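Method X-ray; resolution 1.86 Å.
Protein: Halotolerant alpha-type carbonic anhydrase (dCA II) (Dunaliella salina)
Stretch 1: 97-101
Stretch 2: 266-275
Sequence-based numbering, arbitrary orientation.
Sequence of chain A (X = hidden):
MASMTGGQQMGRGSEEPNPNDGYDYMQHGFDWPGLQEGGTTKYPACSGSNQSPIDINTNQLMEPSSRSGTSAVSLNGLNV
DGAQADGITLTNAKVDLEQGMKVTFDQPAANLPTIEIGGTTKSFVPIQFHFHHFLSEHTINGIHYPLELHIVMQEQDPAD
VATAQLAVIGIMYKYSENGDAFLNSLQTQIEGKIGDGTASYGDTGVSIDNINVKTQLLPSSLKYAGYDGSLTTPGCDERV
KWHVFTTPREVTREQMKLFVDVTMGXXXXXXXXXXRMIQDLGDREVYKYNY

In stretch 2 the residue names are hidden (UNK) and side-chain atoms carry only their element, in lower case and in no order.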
# COMPACT_ATOMS: atom_id res chain seq x y z
N LEU A 97 -7.45 -2.87 14.10
CA LEU A 97 -8.06 -1.61 14.44
C LEU A 97 -7.06 -0.64 15.08
O LEU A 97 -7.08 -0.38 16.29
CB LEU A 97 -9.27 -1.85 15.37
CG LEU A 97 -10.38 -2.66 14.70
CD1 LEU A 97 -11.63 -2.69 15.65
CD2 LEU A 97 -10.75 -2.03 13.30
N GLU A 98 -6.14 -0.14 14.26
CA GLU A 98 -5.16 0.82 14.72
C GLU A 98 -4.66 1.55 13.50
O GLU A 98 -5.13 1.33 12.37
CB GLU A 98 -3.98 0.13 15.45
CG GLU A 98 -3.19 -0.86 14.58
CD GLU A 98 -2.09 -1.59 15.37
OE1 GLU A 98 -1.96 -1.38 16.60
OE2 GLU A 98 -1.31 -2.35 14.74
N GLN A 99 -3.72 2.44 13.72
CA GLN A 99 -3.14 3.22 12.61
C GLN A 99 -2.82 2.35 11.36
O GLN A 99 -2.23 1.27 11.52
CB GLN A 99 -1.84 3.87 13.09
CG GLN A 99 -1.19 4.86 12.09
CD GLN A 99 0.24 5.23 12.51
OE1 GLN A 99 0.50 6.29 13.10
NE2 GLN A 99 1.16 4.35 12.24
N GLY A 100 -3.25 2.80 10.16
CA GLY A 100 -2.97 2.08 8.92
C GLY A 100 -3.99 1.02 8.52
O GLY A 100 -4.07 0.64 7.36
N MET A 101 -4.73 0.54 9.49
CA MET A 101 -5.80 -0.44 9.30
C MET A 101 -5.46 -1.60 8.39
O MET A 101 -6.13 -1.86 7.40
CB MET A 101 -7.07 0.27 8.81
CG MET A 101 -7.61 1.19 9.92
SD MET A 101 -9.33 1.75 9.67
CE MET A 101 -9.98 0.15 9.80
N UNK A 266 -7.13 3.57 19.20
CA UNK A 266 -6.16 2.54 19.56
C UNK A 266 -4.98 3.02 20.39
O UNK A 266 -4.55 2.32 21.30
c UNK A 266 -5.61 1.84 18.31
N UNK A 267 -4.45 4.19 20.05
CA UNK A 267 -3.30 4.77 20.75
C UNK A 267 -3.50 6.29 20.73
O UNK A 267 -3.46 6.92 19.67
n UNK A 267 -1.78 0.98 18.79
c UNK A 267 -2.14 2.29 18.57
c UNK A 267 -1.20 0.88 19.97
n UNK A 267 -1.17 2.08 20.52
c UNK A 267 -1.76 3.00 19.67
c UNK A 267 -1.96 4.44 20.03
N UNK A 268 -3.71 6.88 21.89
CA UNK A 268 -3.90 8.34 21.98
C UNK A 268 -2.70 9.12 21.45
O UNK A 268 -2.84 10.28 21.05
c UNK A 268 -4.19 8.74 23.45
N UNK A 269 -1.53 8.50 21.43
CA UNK A 269 -0.36 9.19 20.91
C UNK A 269 -0.00 8.82 19.47
O UNK A 269 1.09 9.10 18.99
N UNK A 270 -0.92 8.22 18.75
CA UNK A 270 -0.63 7.80 17.39
C UNK A 270 -0.67 8.97 16.42
O UNK A 270 -1.33 10.00 16.69
c UNK A 270 -1.63 6.69 16.97
N UNK A 271 0.05 8.85 15.31
CA UNK A 271 0.02 9.92 14.31
C UNK A 271 -1.14 9.57 13.40
O UNK A 271 -1.21 8.47 12.81
o UNK A 271 3.47 9.64 14.46
c UNK A 271 2.51 10.43 14.32
o UNK A 271 2.46 11.59 14.84
c UNK A 271 1.32 9.96 13.49
N UNK A 272 -2.05 10.52 13.25
CA UNK A 272 -3.21 10.29 12.43
C UNK A 272 -2.87 10.45 10.95
O UNK A 272 -3.58 9.93 10.11
c UNK A 272 -5.52 11.09 11.97
c UNK A 272 -4.72 11.03 14.28
c UNK A 272 -4.32 11.27 12.83
N UNK A 273 -1.81 11.19 10.63
CA UNK A 273 -1.42 11.39 9.23
C UNK A 273 -0.10 10.54 9.08
O UNK A 273 1.00 10.97 9.46
c UNK A 273 -0.94 13.07 7.40
c UNK A 273 -2.39 13.76 9.35
c UNK A 273 -1.16 12.88 8.92
N UNK A 274 -0.23 9.34 8.51
CA UNK A 274 0.93 8.44 8.47
C UNK A 274 1.64 8.25 7.14
O UNK A 274 1.73 7.11 6.61
n UNK A 274 -0.63 5.06 8.15
c UNK A 274 -0.60 6.41 8.18
o UNK A 274 -1.43 7.11 7.58
c UNK A 274 0.48 7.07 9.03
N UNK A 275 2.08 9.36 6.55
CA UNK A 275 2.82 9.31 5.30
C UNK A 275 4.29 9.68 5.47
O UNK A 275 4.65 10.65 6.17
o UNK A 275 1.90 12.02 5.81
n UNK A 275 2.78 12.61 3.87
c UNK A 275 2.22 10.26 4.24
c UNK A 275 2.29 11.73 4.71

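Position 266 carries a single side-chain carbon, which points toward stretch 1; its CB lies 3.3 Å from O of Leu-97 and 3.7 Å from CB of Glu-98. One carbon with nothing beyond it is alanine. Ala-266 suits a place where its CA lies 5.2 Å from CA of Glu-98, because its methyl fills the narrow space between the two stretches.

At position 267 one carbon leads to a five-membered ring of three carbons and two nitrogens. A ring nitrogen of 267 lies 3.2 Å from OE1 of Glu-98, and that oxygen sits at the ring edge, near its plane. The ring is an imidazole, and the residue is His-267. It is the first residue after a helix to leave helical phi/psi, and its side chain, with chi1 at -49° (m), points its CA-to-CB bond toward stretch 1. NE2 donates a hydrogen bond to OE1 of Glu-98, with an N-H...O angle of 170°, and an in-plane N-H requires just such an edge-on acceptor.

Position 268 has one side-chain carbon and is out of reach of stretch 1. It is Ala-268, exposed at the second place of a type I turn, where so small a side chain is readily accommodated. Position 269 has no side-chain atoms at all, which identifies Gly-269; it too is exposed and makes no contact, and its phi/psi of -100/17 fits the third place of the turn without demanding glycine.

Position 270 again shows a lone carbon, CB, which points toward stretch 1 and lies near the end of the Gln-99 side chain, so the residue is Ala-270. Its N donates to O of His-267 at 3.0 Å, closing the turn, while its small methyl faces stretch 1 without crowding it.

Position 271 has two side-chain carbons, the second bearing two oxygens; its CB and backbone lie beside the end of Gln-99. A carboxylate one carbon from CA means Asp-271. This short acid finds its partner elsewhere in the structure, through OD2.

Positions 272 and 273 each have one carbon carrying two more, without contact to stretch 1: the branched pattern of valine. The CA-to-CB bonds of Val-272 and Val-273 point away, so stretch 1 does not constrain these side chains; the second meets a crystal neighbour.

At position 274 two carbons end in one oxygen and one nitrogen. Its CB packs 3.9 Å from CD of Gln-99, and its terminal nitrogen lies 3.9 Å from CA of Gly-100. This short amide is Asn-274. Both polar atoms are hydrogen-bonded elsewhere, which suits an amide to this buried site. Position 275 has the same composition and is Asn-275, buried but out of reach, so this contact does not set its choice.

The contact buries 309 Å² in total. Stretch 1 makes a type II turn, closed by Met-101 N to Glu-98 O at 3.0 Å, with Gly-100 at phi/psi of 88/-22, where a CB would jam against the preceding carbonyl. Glu-98 meets Ala-266 and His-267, while Gln-99 reaches Ala-270, Asp-271 and Asn-274. One directional hydrogen bond thus joins close packing between two stretches far apart in sequence.

Stretch 2, residues 266-275: AHAGADVVNN
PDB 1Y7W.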